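Local coordinates for CRISPR-associated endonuclease Cas12b (Alicyclobacillus acidoterrestris, PDB 5U31), which cleaves invading DNA as an RNA-guided CRISPR endonuclease, recognising its target through a protospacer adjacent motif and cutting with a RuvC-type nuclease domain, at residues L845-N857 with L868-L880. The protein carries 3 engineered substitutions. Numbering follows the deposited sequence.
Sequences LILLAELSEYQFN and LMQWSHRGVFQEL. Engineered in segment 845-857: Ala-849 (natural residue Glu). With nucleotides of chain E; nucleotides of chain C; nucleotides of chain B.
The ring of Tyr-854 lies between Leu-868 and a DNA base. Leu-868 CD2 sits over the centre of one face, 3.6 Å from the ring centroid, in a CH-pi contact. The base of DG4 of chain E lies over the opposite face, with its N3 3.3 Å from Tyr-854 CG. CG of Tyr-854 stands anti to the backbone N (chi1 -162°), which carries the ring toward the helical segment. The Tyr-854 hydroxyl is hydrogen-bonded to Glu-864. This packing is consistent with the role inferred for Tyr-854, disrupting base stacking next to the scissile phosphate.

One hydrogen bond joins the segments. His-873 NE2 donates to Leu-851 O at 2.9 Å, from above the carbonyl plane. Tyr-854 N reaches the same oxygen from the other face, closing a type I turn. This oxygen is thus gripped by two donors.

The segments belong to the RuvC-II part of an RNase H-like nuclease fold. Strand 845-850 lies between strands 566-572 and 890-895 of the mixed sheet, and helix 873-884 packs against it. Position 849, inferred to belong to the RuvC active site, is on this strand and carries an engineered alanine in place of glutamate.

Apolar contacts lie toward the strand end, at Leu-848, and around Phe-856. Leu-848 CD1 meets the edge of the Phe-877 ring, and Leu-848 and Leu-880 touch tip to tip, CD1 to CD1 at 3.6 Å. Met-869 CG lies over one face of the Phe-856 ring, toward the rim, 3.4 Å from Phe-856 CE1. The selenium of Met-869 stands farther above that face, a Met-aromatic contact.

Arg-874 and Gly-875 link the contact to the bound DNA. The Arg-874 guanidinium lies flat over Ser-852 CB, which is 3.7 Å from its CZ. Arg-874 NE forms a salt bridge with a DNA phosphate. Gly-875 N donates to OP1 of DG14 of chain C at 3.2 Å.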
ATOM      1  N   LEU A 845      19.449  -8.075 -11.119  1.00 39.21           N
ATOM      2  CA  LEU A 845      18.051  -8.314 -10.793  1.00 35.46           C
ATOM      3  C   LEU A 845      17.877  -8.381  -9.282  1.00 38.88           C
ATOM      4  O   LEU A 845      18.698  -8.976  -8.580  1.00 37.71           O
ATOM      5  CB  LEU A 845      17.549  -9.610 -11.442  1.00 35.02           C
ATOM      6  CG  LEU A 845      16.209 -10.195 -10.997  1.00 34.58           C
ATOM      7  CD1 LEU A 845      15.073  -9.227 -11.272  1.00 33.83           C
ATOM      8  CD2 LEU A 845      15.969 -11.516 -11.704  1.00 35.05           C
ATOM      9  N   ILE A 846      16.808  -7.757  -8.794  1.00 33.84           N
ATOM     10  CA  ILE A 846      16.367  -7.877  -7.409  1.00 35.33           C
ATOM     11  C   ILE A 846      15.111  -8.735  -7.406  1.00 37.92           C
ATOM     12  O   ILE A 846      14.096  -8.362  -8.007  1.00 35.47           O
ATOM     13  CB  ILE A 846      16.097  -6.505  -6.774  1.00 33.12           C
ATOM     14  CG1 ILE A 846      17.395  -5.721  -6.625  1.00 33.48           C
ATOM     15  CG2 ILE A 846      15.430  -6.658  -5.421  1.00 32.89           C
ATOM     16  CD1 ILE A 846      17.166  -4.299  -6.223  1.00 33.05           C
ATOM     17  N   LEU A 847      15.175  -9.881  -6.737  1.00 39.72           N
ATOM     18  CA  LEU A 847      14.095 -10.864  -6.763  1.00 39.44           C
ATOM     19  C   LEU A 847      13.346 -10.822  -5.435  1.00 33.41           C
ATOM     20  O   LEU A 847      13.843 -11.313  -4.417  1.00 34.41           O
ATOM     21  CB  LEU A 847      14.645 -12.262  -7.037  1.00 34.68           C
ATOM     22  CG  LEU A 847      13.577 -13.332  -7.264  1.00 35.22           C
ATOM     23  CD1 LEU A 847      12.731 -12.980  -8.468  1.00 34.12           C
ATOM     24  CD2 LEU A 847      14.208 -14.697  -7.437  1.00 38.39           C
ATOM     25  N   LEU A 848      12.151 -10.242  -5.450  1.00 32.85           N
ATOM     26  CA  LEU A 848      11.300 -10.196  -4.271  1.00 33.94           C
ATOM     27  C   LEU A 848      10.314 -11.358  -4.280  1.00 32.80           C
ATOM     28  O   LEU A 848      10.180 -12.089  -5.262  1.00 37.58           O
ATOM     29  CB  LEU A 848      10.544  -8.873  -4.212  1.00 32.02           C
ATOM     30  CG  LEU A 848      11.363  -7.606  -4.016  1.00 31.86           C
ATOM     31  CD1 LEU A 848      10.495  -6.417  -4.314  1.00 45.68           C
ATOM     32  CD2 LEU A 848      11.834  -7.550  -2.598  1.00 32.08           C
ATOM     33  N   ALA A 849       9.609 -11.525  -3.168  1.00 38.80           N
ATOM     34  CA  ALA A 849       8.533 -12.501  -3.121  1.00 36.94           C
ATOM     35  C   ALA A 849       7.269 -11.902  -3.715  1.00 32.47           C
ATOM     36  O   ALA A 849       6.971 -10.720  -3.523  1.00 32.78           O
ATOM     37  CB  ALA A 849       8.277 -12.962  -1.686  1.00 33.19           C
ATOM     38  N   GLU A 850       6.537 -12.722  -4.459  1.00 32.66           N
ATOM     39  CA  GLU A 850       5.262 -12.319  -5.039  1.00 32.34           C
ATOM     40  C   GLU A 850       4.217 -12.303  -3.929  1.00 32.31           C
ATOM     41  O   GLU A 850       3.720 -13.351  -3.515  1.00 52.55           O
ATOM     42  CB  GLU A 850       4.878 -13.267  -6.171  1.00 45.05           C
ATOM     43  CG  GLU A 850       3.443 -13.157  -6.619  1.00 52.25           C
ATOM     44  CD  GLU A 850       3.062 -11.731  -6.891  1.00 48.92           C
ATOM     45  OE1 GLU A 850       3.887 -11.011  -7.486  1.00 46.68           O
ATOM     46  OE2 GLU A 850       1.956 -11.327  -6.488  1.00 41.91           O
ATOM     47  N   LEU A 851       3.879 -11.110  -3.431  1.00 32.54           N
ATOM     48  CA  LEU A 851       2.930 -10.982  -2.330  1.00 36.48           C
ATOM     49  C   LEU A 851       1.796 -10.021  -2.665  1.00 40.42           C
ATOM     50  O   LEU A 851       1.225  -9.390  -1.771  1.00 36.27           O
ATOM     51  CB  LEU A 851       3.634 -10.534  -1.051  1.00 31.89           C
ATOM     52  CG  LEU A 851       4.733 -11.458  -0.538  1.00 35.87           C
ATOM     53  CD1 LEU A 851       5.280 -10.924   0.768  1.00 38.44           C
ATOM     54  CD2 LEU A 851       4.213 -12.876  -0.376  1.00 45.63           C
ATOM     55  N   SER A 852       1.448  -9.903  -3.947  1.00 31.28           N
ATOM     56  CA  SER A 852       0.364  -9.002  -4.321  1.00 30.93           C
ATOM     57  C   SER A 852      -0.962  -9.435  -3.716  1.00 31.20           C
ATOM     58  O   SER A 852      -1.796  -8.587  -3.391  1.00 57.50           O
ATOM     59  CB  SER A 852       0.244  -8.921  -5.839  1.00 30.79           C
ATOM     60  OG  SER A 852      -0.092 -10.187  -6.377  1.00 41.55           O
ATOM     61  N   GLU A 853      -1.183 -10.740  -3.559  1.00 31.74           N
ATOM     62  CA  GLU A 853      -2.444 -11.212  -3.000  1.00 41.76           C
ATOM     63  C   GLU A 853      -2.469 -11.175  -1.479  1.00 41.56           C
ATOM     64  O   GLU A 853      -3.523 -11.423  -0.886  1.00 35.56           O
ATOM     65  CB  GLU A 853      -2.741 -12.631  -3.485  1.00 47.34           C
ATOM     66  CG  GLU A 853      -2.579 -12.822  -4.980  1.00 61.33           C
ATOM     67  CD  GLU A 853      -2.921 -14.231  -5.419  1.00 69.14           C
ATOM     68  OE1 GLU A 853      -4.128 -14.536  -5.543  1.00 74.94           O
ATOM     69  OE2 GLU A 853      -1.986 -15.038  -5.618  1.00 57.04           O
ATOM     70  N   TYR A 854      -1.342 -10.871  -0.835  1.00 40.81           N
ATOM     71  CA  TYR A 854      -1.294 -10.744   0.620  1.00 33.89           C
ATOM     72  C   TYR A 854      -1.759  -9.339   1.004  1.00 43.37           C
ATOM     73  O   TYR A 854      -0.986  -8.473   1.422  1.00 33.02           O
ATOM     74  CB  TYR A 854       0.108 -11.035   1.132  1.00 33.80           C
ATOM     75  CG  TYR A 854       0.166 -11.343   2.610  1.00 38.82           C
ATOM     76  CD1 TYR A 854       1.378 -11.378   3.286  1.00 34.34           C
ATOM     77  CD2 TYR A 854      -0.992 -11.604   3.328  1.00 34.60           C
ATOM     78  CE1 TYR A 854       1.431 -11.654   4.635  1.00 34.78           C
ATOM     79  CE2 TYR A 854      -0.947 -11.881   4.678  1.00 37.15           C
ATOM     80  CZ  TYR A 854       0.267 -11.907   5.327  1.00 35.14           C
ATOM     81  OH  TYR A 854       0.315 -12.187   6.673  1.00 38.08           O
ATOM     82  N   GLN A 855      -3.060  -9.122   0.843  1.00 37.08           N
ATOM     83  CA  GLN A 855      -3.677  -7.822   1.049  1.00 31.69           C
ATOM     84  C   GLN A 855      -4.448  -7.802   2.360  1.00 32.12           C
ATOM     85  O   GLN A 855      -4.679  -8.834   2.996  1.00 43.44           O
ATOM     86  CB  GLN A 855      -4.615  -7.476  -0.111  1.00 33.40           C
ATOM     87  CG  GLN A 855      -3.990  -7.618  -1.477  1.00 44.17           C
ATOM     88  CD  GLN A 855      -5.015  -7.556  -2.590  1.00 61.11           C
ATOM     89  OE1 GLN A 855      -6.166  -7.174  -2.368  1.00 52.78           O
ATOM     90  NE2 GLN A 855      -4.606  -7.938  -3.796  1.00 66.35           N
ATOM     91  N   PHE A 856      -4.847  -6.600   2.766  1.00 33.25           N
ATOM     92  CA  PHE A 856      -5.762  -6.479   3.889  1.00 32.37           C
ATOM     93  C   PHE A 856      -7.124  -7.001   3.462  1.00 39.39           C
ATOM     94  O   PHE A 856      -7.604  -6.695   2.367  1.00 52.00           O
ATOM     95  CB  PHE A 856      -5.876  -5.031   4.360  1.00 36.02           C
ATOM     96  CG  PHE A 856      -4.692  -4.179   4.018  1.00 35.30           C
ATOM     97  CD1 PHE A 856      -3.458  -4.423   4.590  1.00 34.09           C
ATOM     98  CD2 PHE A 856      -4.823  -3.113   3.145  1.00 45.18           C
ATOM     99  CE1 PHE A 856      -2.372  -3.634   4.282  1.00 44.07           C
ATOM    100  CE2 PHE A 856      -3.743  -2.315   2.838  1.00 51.01           C
ATOM    101  CZ  PHE A 856      -2.512  -2.575   3.408  1.00 49.12           C
ATOM    102  N   ASN A 857      -7.739  -7.802   4.323  1.00 40.05           N
ATOM    103  CA  ASN A 857      -8.989  -8.463   3.988  1.00 38.32           C
ATOM    104  C   ASN A 857      -9.777  -8.657   5.273  1.00 39.53           C
ATOM    105  O   ASN A 857      -9.196  -8.916   6.331  1.00 39.19           O
ATOM    106  CB  ASN A 857      -8.734  -9.805   3.287  1.00 34.09           C
ATOM    107  CG  ASN A 857      -9.983 -10.377   2.648  1.00 54.96           C
ATOM    108  OD1 ASN A 857     -10.976  -9.681   2.476  1.00 66.34           O
ATOM    109  ND2 ASN A 857      -9.935 -11.653   2.287  1.00 73.46           N
ATOM    110  N   LEU A 868      -0.059  -5.949   8.481  1.00 33.04           N
ATOM    111  CA  LEU A 868       0.125  -5.768   7.047  1.00 34.14           C
ATOM    112  C   LEU A 868       0.214  -4.296   6.675  1.00 40.61           C
ATOM    113  O   LEU A 868       0.857  -3.943   5.680  1.00 31.52           O
ATOM    114  CB  LEU A 868      -1.014  -6.436   6.282  1.00 32.45           C
ATOM    115  CG  LEU A 868      -0.870  -7.949   6.144  1.00 32.83           C
ATOM    116  CD1 LEU A 868      -2.079  -8.525   5.451  1.00 32.91           C
ATOM    117  CD2 LEU A 868       0.399  -8.300   5.388  1.00 32.60           C
HETATM  118  N   MSE A 869      -0.416  -3.431   7.460  1.00 32.09           N
HETATM  119  CA  MSE A 869      -0.371  -2.003   7.215  1.00 31.71           C
HETATM  120  C   MSE A 869       0.888  -1.397   7.810  1.00 39.60           C
HETATM  121  O   MSE A 869       1.504  -0.518   7.208  1.00 53.28           O
HETATM  122  CB  MSE A 869      -1.615  -1.331   7.778  1.00 39.49           C
HETATM  123  CG  MSE A 869      -2.772  -1.306   6.794  1.00 48.19           C
HETATM  124 SE   MSE A 869      -4.412  -0.755   7.650  1.00 74.17          SE
HETATM  125  CE  MSE A 869      -4.376  -2.056   9.063  1.00 69.96           C
ATOM    126  N   GLN A 870       1.262  -1.866   9.002  1.00 46.46           N
ATOM    127  CA  GLN A 870       2.574  -1.523   9.542  1.00 45.19           C
ATOM    128  C   GLN A 870       3.669  -1.936   8.572  1.00 46.73           C
ATOM    129  O   GLN A 870       4.559  -1.144   8.238  1.00 32.02           O
ATOM    130  CB  GLN A 870       2.783  -2.199  10.896  1.00 41.14           C
ATOM    131  CG  GLN A 870       1.828  -1.757  11.975  1.00 54.79           C
ATOM    132  CD  GLN A 870       2.300  -2.168  13.352  1.00 71.26           C
ATOM    133  OE1 GLN A 870       2.946  -1.389  14.055  1.00 76.76           O
ATOM    134  NE2 GLN A 870       1.990  -3.399  13.744  1.00 68.88           N
ATOM    135  N   TRP A 871       3.605  -3.185   8.104  1.00 43.78           N
ATOM    136  CA  TRP A 871       4.564  -3.689   7.130  1.00 41.16           C
ATOM    137  C   TRP A 871       4.491  -2.892   5.835  1.00 35.97           C
ATOM    138  O   TRP A 871       5.482  -2.296   5.397  1.00 31.29           O
ATOM    139  CB  TRP A 871       4.291  -5.172   6.870  1.00 34.62           C
ATOM    140  CG  TRP A 871       5.401  -5.897   6.184  1.00 32.26           C
ATOM    141  CD1 TRP A 871       6.686  -5.470   6.030  1.00 37.73           C
ATOM    142  CD2 TRP A 871       5.324  -7.180   5.551  1.00 32.38           C
ATOM    143  NE1 TRP A 871       7.418  -6.411   5.344  1.00 43.04           N
ATOM    144  CE2 TRP A 871       6.604  -7.468   5.037  1.00 34.25           C
ATOM    145  CE3 TRP A 871       4.299  -8.112   5.370  1.00 32.52           C
ATOM    146  CZ2 TRP A 871       6.884  -8.650   4.356  1.00 40.32           C
ATOM    147  CZ3 TRP A 871       4.579  -9.282   4.692  1.00 32.69           C
ATOM    148  CH2 TRP A 871       5.860  -9.542   4.193  1.00 41.22           C
ATOM    149  N   SER A 872       3.306  -2.861   5.223  1.00 41.55           N
ATOM    150  CA  SER A 872       3.063  -2.252   3.916  1.00 35.02           C
ATOM    151  C   SER A 872       4.154  -2.655   2.920  1.00 30.51           C
ATOM    152  O   SER A 872       4.973  -1.852   2.480  1.00 30.32           O
ATOM    153  CB  SER A 872       2.935  -0.731   4.036  1.00 30.40           C
ATOM    154  OG  SER A 872       4.090  -0.162   4.614  1.00 47.98           O
ATOM    155  N   HIS A 873       4.139  -3.948   2.586  1.00 30.70           N
ATOM    156  CA  HIS A 873       5.160  -4.486   1.696  1.00 30.70           C
ATOM    157  C   HIS A 873       4.971  -4.009   0.265  1.00 43.59           C
ATOM    158  O   HIS A 873       5.956  -3.814  -0.453  1.00 52.59           O
ATOM    159  CB  HIS A 873       5.159  -6.014   1.751  1.00 36.08           C
ATOM    160  CG  HIS A 873       3.887  -6.646   1.280  1.00 31.06           C
ATOM    161  ND1 HIS A 873       2.903  -7.072   2.145  1.00 42.20           N
ATOM    162  CD2 HIS A 873       3.446  -6.943   0.035  1.00 30.88           C
ATOM    163  CE1 HIS A 873       1.906  -7.598   1.454  1.00 33.42           C
ATOM    164  NE2 HIS A 873       2.210  -7.530   0.172  1.00 32.64           N
ATOM    165  N   ARG A 874       3.721  -3.826  -0.170  1.00 45.19           N
ATOM    166  CA  ARG A 874       3.481  -3.327  -1.521  1.00 30.54           C
ATOM    167  C   ARG A 874       4.031  -1.921  -1.692  1.00 31.79           C
ATOM    168  O   ARG A 874       4.536  -1.576  -2.766  1.00 35.67           O
ATOM    169  CB  ARG A 874       1.989  -3.365  -1.838  1.00 29.53           C
ATOM    170  CG  ARG A 874       1.434  -4.774  -1.936  1.00 41.03           C
ATOM    171  CD  ARG A 874       2.118  -5.552  -3.048  1.00 52.01           C
ATOM    172  NE  ARG A 874       1.598  -5.213  -4.369  1.00 61.26           N
ATOM    173  CZ  ARG A 874       2.089  -5.693  -5.509  1.00 66.06           C
ATOM    174  NH1 ARG A 874       3.122  -6.527  -5.487  1.00 68.82           N
ATOM    175  NH2 ARG A 874       1.554  -5.337  -6.669  1.00 70.54           N
ATOM    176  N   GLY A 875       3.943  -1.096  -0.647  1.00 33.72           N
ATOM    177  CA  GLY A 875       4.626   0.185  -0.676  1.00 29.32           C
ATOM    178  C   GLY A 875       6.126   0.041  -0.860  1.00 29.79           C
ATOM    179  O   GLY A 875       6.740   0.790  -1.623  1.00 47.54           O
ATOM    180  N   VAL A 876       6.735  -0.925  -0.165  1.00 34.83           N
ATOM    181  CA  VAL A 876       8.162  -1.186  -0.347  1.00 34.29           C
ATOM    182  C   VAL A 876       8.439  -1.597  -1.783  1.00 33.50           C
ATOM    183  O   VAL A 876       9.424  -1.165  -2.394  1.00 40.19           O
ATOM    184  CB  VAL A 876       8.651  -2.257   0.646  1.00 30.56           C
ATOM    185  CG1 VAL A 876      10.138  -2.496   0.479  1.00 30.91           C
ATOM    186  CG2 VAL A 876       8.342  -1.856   2.079  1.00 30.73           C
ATOM    187  N   PHE A 877       7.562  -2.430  -2.345  1.00 29.88           N
ATOM    188  CA  PHE A 877       7.740  -2.919  -3.706  1.00 29.85           C
ATOM    189  C   PHE A 877       7.643  -1.785  -4.720  1.00 42.04           C
ATOM    190  O   PHE A 877       8.420  -1.732  -5.681  1.00 29.59           O
ATOM    191  CB  PHE A 877       6.698  -4.002  -3.981  1.00 30.80           C
ATOM    192  CG  PHE A 877       6.670  -4.494  -5.399  1.00 43.14           C
ATOM    193  CD1 PHE A 877       7.714  -5.241  -5.911  1.00 30.26           C
ATOM    194  CD2 PHE A 877       5.576  -4.237  -6.212  1.00 34.13           C
ATOM    195  CE1 PHE A 877       7.681  -5.703  -7.213  1.00 30.35           C
ATOM    196  CE2 PHE A 877       5.535  -4.701  -7.510  1.00 33.73           C
ATOM    197  CZ  PHE A 877       6.590  -5.435  -8.010  1.00 30.07           C
ATOM    198  N   GLN A 878       6.704  -0.857  -4.515  1.00 41.55           N
ATOM    199  CA  GLN A 878       6.564   0.251  -5.456  1.00 42.92           C
ATOM    200  C   GLN A 878       7.706   1.246  -5.309  1.00 38.06           C
ATOM    201  O   GLN A 878       8.170   1.816  -6.302  1.00 42.64           O
ATOM    202  CB  GLN A 878       5.218   0.950  -5.268  1.00 37.04           C
ATOM    203  CG  GLN A 878       4.005   0.078  -5.556  1.00 45.80           C
ATOM    204  CD  GLN A 878       3.923  -0.385  -7.001  1.00 40.55           C
ATOM    205  OE1 GLN A 878       4.532   0.201  -7.897  1.00 36.30           O
ATOM    206  NE2 GLN A 878       3.158  -1.445  -7.232  1.00 43.01           N
ATOM    207  N   GLU A 879       8.169   1.475  -4.078  1.00 32.73           N
ATOM    208  CA  GLU A 879       9.296   2.378  -3.887  1.00 29.31           C
ATOM    209  C   GLU A 879      10.573   1.796  -4.473  1.00 30.32           C
ATOM    210  O   GLU A 879      11.450   2.549  -4.906  1.00 29.82           O
ATOM    211  CB  GLU A 879       9.483   2.694  -2.406  1.00 29.52           C
ATOM    212  CG  GLU A 879      10.498   3.799  -2.126  1.00 38.56           C
ATOM    213  CD  GLU A 879      10.084   5.161  -2.678  1.00 63.15           C
ATOM    214  OE1 GLU A 879      10.980   5.931  -3.092  1.00 60.78           O
ATOM    215  OE2 GLU A 879       8.871   5.469  -2.692  1.00 69.71           O
ATOM    216  N   LEU A 880      10.689   0.466  -4.505  1.00 30.78           N
ATOM    217  CA  LEU A 880      11.846  -0.165  -5.131  1.00 30.29           C
ATOM    218  C   LEU A 880      11.868   0.095  -6.630  1.00 35.60           C
ATOM    219  O   LEU A 880      12.908   0.460  -7.193  1.00 35.52           O
ATOM    220  CB  LEU A 880      11.838  -1.666  -4.855  1.00 35.59           C
ATOM    221  CG  LEU A 880      12.693  -2.129  -3.682  1.00 49.60           C
ATOM    222  CD1 LEU A 880      12.705  -3.641  -3.626  1.00 55.00           C
ATOM    223  CD2 LEU A 880      14.103  -1.583  -3.819  1.00 52.18           C
TER
ATOM    224  P    DG E   4       4.402 -19.461   3.759  1.00 37.49           P
ATOM    225  OP1  DG E   4       5.698 -20.087   3.437  1.00 37.93           O
ATOM    226  OP2  DG E   4       3.734 -19.775   5.040  1.00 48.25           O
ATOM    227  O5'  DG E   4       4.615 -17.888   3.689  1.00 44.18           O
ATOM    228  C5'  DG E   4       5.258 -17.317   2.567  1.00 35.33           C
ATOM    229  C4'  DG E   4       4.985 -15.834   2.517  1.00 34.65           C
ATOM    230  O4'  DG E   4       3.649 -15.616   2.025  1.00 42.55           O
ATOM    231  C3'  DG E   4       5.024 -15.153   3.869  1.00 34.64           C
ATOM    232  O3'  DG E   4       6.349 -14.733   4.147  1.00 34.60           O
ATOM    233  C2'  DG E   4       4.094 -13.963   3.671  1.00 37.54           C
ATOM    234  C1'  DG E   4       3.077 -14.493   2.659  1.00 36.60           C
ATOM    235  N9   DG E   4       1.802 -14.886   3.251  1.00 44.38           N
ATOM    236  C8   DG E   4       1.580 -15.360   4.524  1.00 43.38           C
ATOM    237  N7   DG E   4       0.324 -15.626   4.766  1.00 48.64           N
ATOM    238  C5   DG E   4      -0.326 -15.310   3.580  1.00 46.84           C
ATOM    239  C6   DG E   4      -1.699 -15.390   3.239  1.00 46.64           C
ATOM    240  O6   DG E   4      -2.641 -15.770   3.941  1.00 62.14           O
ATOM    241  N1   DG E   4      -1.929 -14.970   1.930  1.00 60.90           N
ATOM    242  C2   DG E   4      -0.955 -14.527   1.061  1.00 59.51           C
ATOM    243  N2   DG E   4      -1.365 -14.160  -0.164  1.00 51.60           N
ATOM    244  N3   DG E   4       0.332 -14.448   1.369  1.00 45.19           N
ATOM    245  C4   DG E   4       0.572 -14.852   2.639  1.00 45.67           C
TER
ATOM    246  P    DG C  14       0.733  -0.365   1.246  1.00 34.23           P
ATOM    247  OP1  DG C  14       1.381  -1.690   1.242  1.00 40.14           O
ATOM    248  OP2  DG C  14       1.549   0.854   1.064  1.00 29.26           O
ATOM    249  O5'  DG C  14      -0.360  -0.381   0.087  1.00 55.12           O
ATOM    250  C5'  DG C  14      -1.225  -1.490  -0.056  1.00 29.45           C
ATOM    251  C4'  DG C  14      -2.002  -1.395  -1.353  1.00 29.19           C
ATOM    252  O4'  DG C  14      -3.062  -0.418  -1.224  1.00 49.02           O
ATOM    253  C3'  DG C  14      -1.178  -0.981  -2.574  1.00 28.84           C
ATOM    254  O3'  DG C  14      -1.334  -1.954  -3.601  1.00 28.91           O
ATOM    255  C2'  DG C  14      -1.769   0.377  -2.979  1.00 31.09           C
ATOM    256  C1'  DG C  14      -3.184   0.284  -2.431  1.00 40.60           C
ATOM    257  N9   DG C  14      -3.801   1.581  -2.147  1.00 39.98           N
ATOM    258  C8   DG C  14      -3.331   2.547  -1.291  1.00 38.28           C
ATOM    259  N7   DG C  14      -4.098   3.602  -1.223  1.00 43.49           N
ATOM    260  C5   DG C  14      -5.148   3.320  -2.087  1.00 30.28           C
ATOM    261  C6   DG C  14      -6.286   4.094  -2.420  1.00 28.35           C
ATOM    262  O6   DG C  14      -6.599   5.217  -2.009  1.00 28.33           O
ATOM    263  N1   DG C  14      -7.104   3.441  -3.330  1.00 28.39           N
ATOM    264  C2   DG C  14      -6.862   2.198  -3.854  1.00 28.48           C
ATOM    265  N2   DG C  14      -7.772   1.740  -4.721  1.00 29.91           N
ATOM    266  N3   DG C  14      -5.801   1.454  -3.553  1.00 36.52           N
ATOM    267  C4   DG C  14      -4.986   2.079  -2.664  1.00 41.34           C
TER
ATOM    268  P     A B 102     -11.809  -5.236   3.166  1.00 47.57           P
ATOM    269  OP1   A B 102     -11.862  -6.686   3.474  1.00 34.02           O
ATOM    270  OP2   A B 102     -13.063  -4.478   2.929  1.00 65.61           O
ATOM    271  O5'   A B 102     -11.038  -4.485   4.338  1.00 34.81           O
ATOM    272  C5'   A B 102     -10.079  -5.180   5.110  1.00 38.17           C
ATOM    273  C4'   A B 102      -9.062  -4.265   5.741  1.00 34.61           C
ATOM    274  O4'   A B 102      -8.883  -3.047   4.973  1.00 40.35           O
ATOM    275  C3'   A B 102      -9.374  -3.757   7.131  1.00 33.64           C
ATOM    276  O3'   A B 102      -9.214  -4.761   8.116  1.00 37.73           O
ATOM    277  C2'   A B 102      -8.405  -2.588   7.255  1.00 36.44           C
ATOM    278  O2'   A B 102      -7.086  -3.055   7.481  1.00 33.00           O
ATOM    279  C1'   A B 102      -8.467  -2.006   5.838  1.00 32.44           C
ATOM    280  N9    A B 102      -9.431  -0.894   5.756  1.00 32.42           N
ATOM    281  C8    A B 102     -10.663  -0.873   5.153  1.00 32.54           C
ATOM    282  N7    A B 102     -11.290   0.273   5.274  1.00 32.53           N
ATOM    283  C5    A B 102     -10.414   1.053   6.011  1.00 32.41           C
ATOM    284  C6    A B 102     -10.492   2.375   6.474  1.00 32.39           C
ATOM    285  N6    A B 102     -11.544   3.155   6.242  1.00 32.49           N
ATOM    286  N1    A B 102      -9.453   2.869   7.184  1.00 32.33           N
ATOM    287  C2    A B 102      -8.403   2.066   7.404  1.00 32.28           C
ATOM    288  N3    A B 102      -8.214   0.804   7.022  1.00 32.28           N
ATOM    289  C4    A B 102      -9.267   0.350   6.318  1.00 32.34           C
TER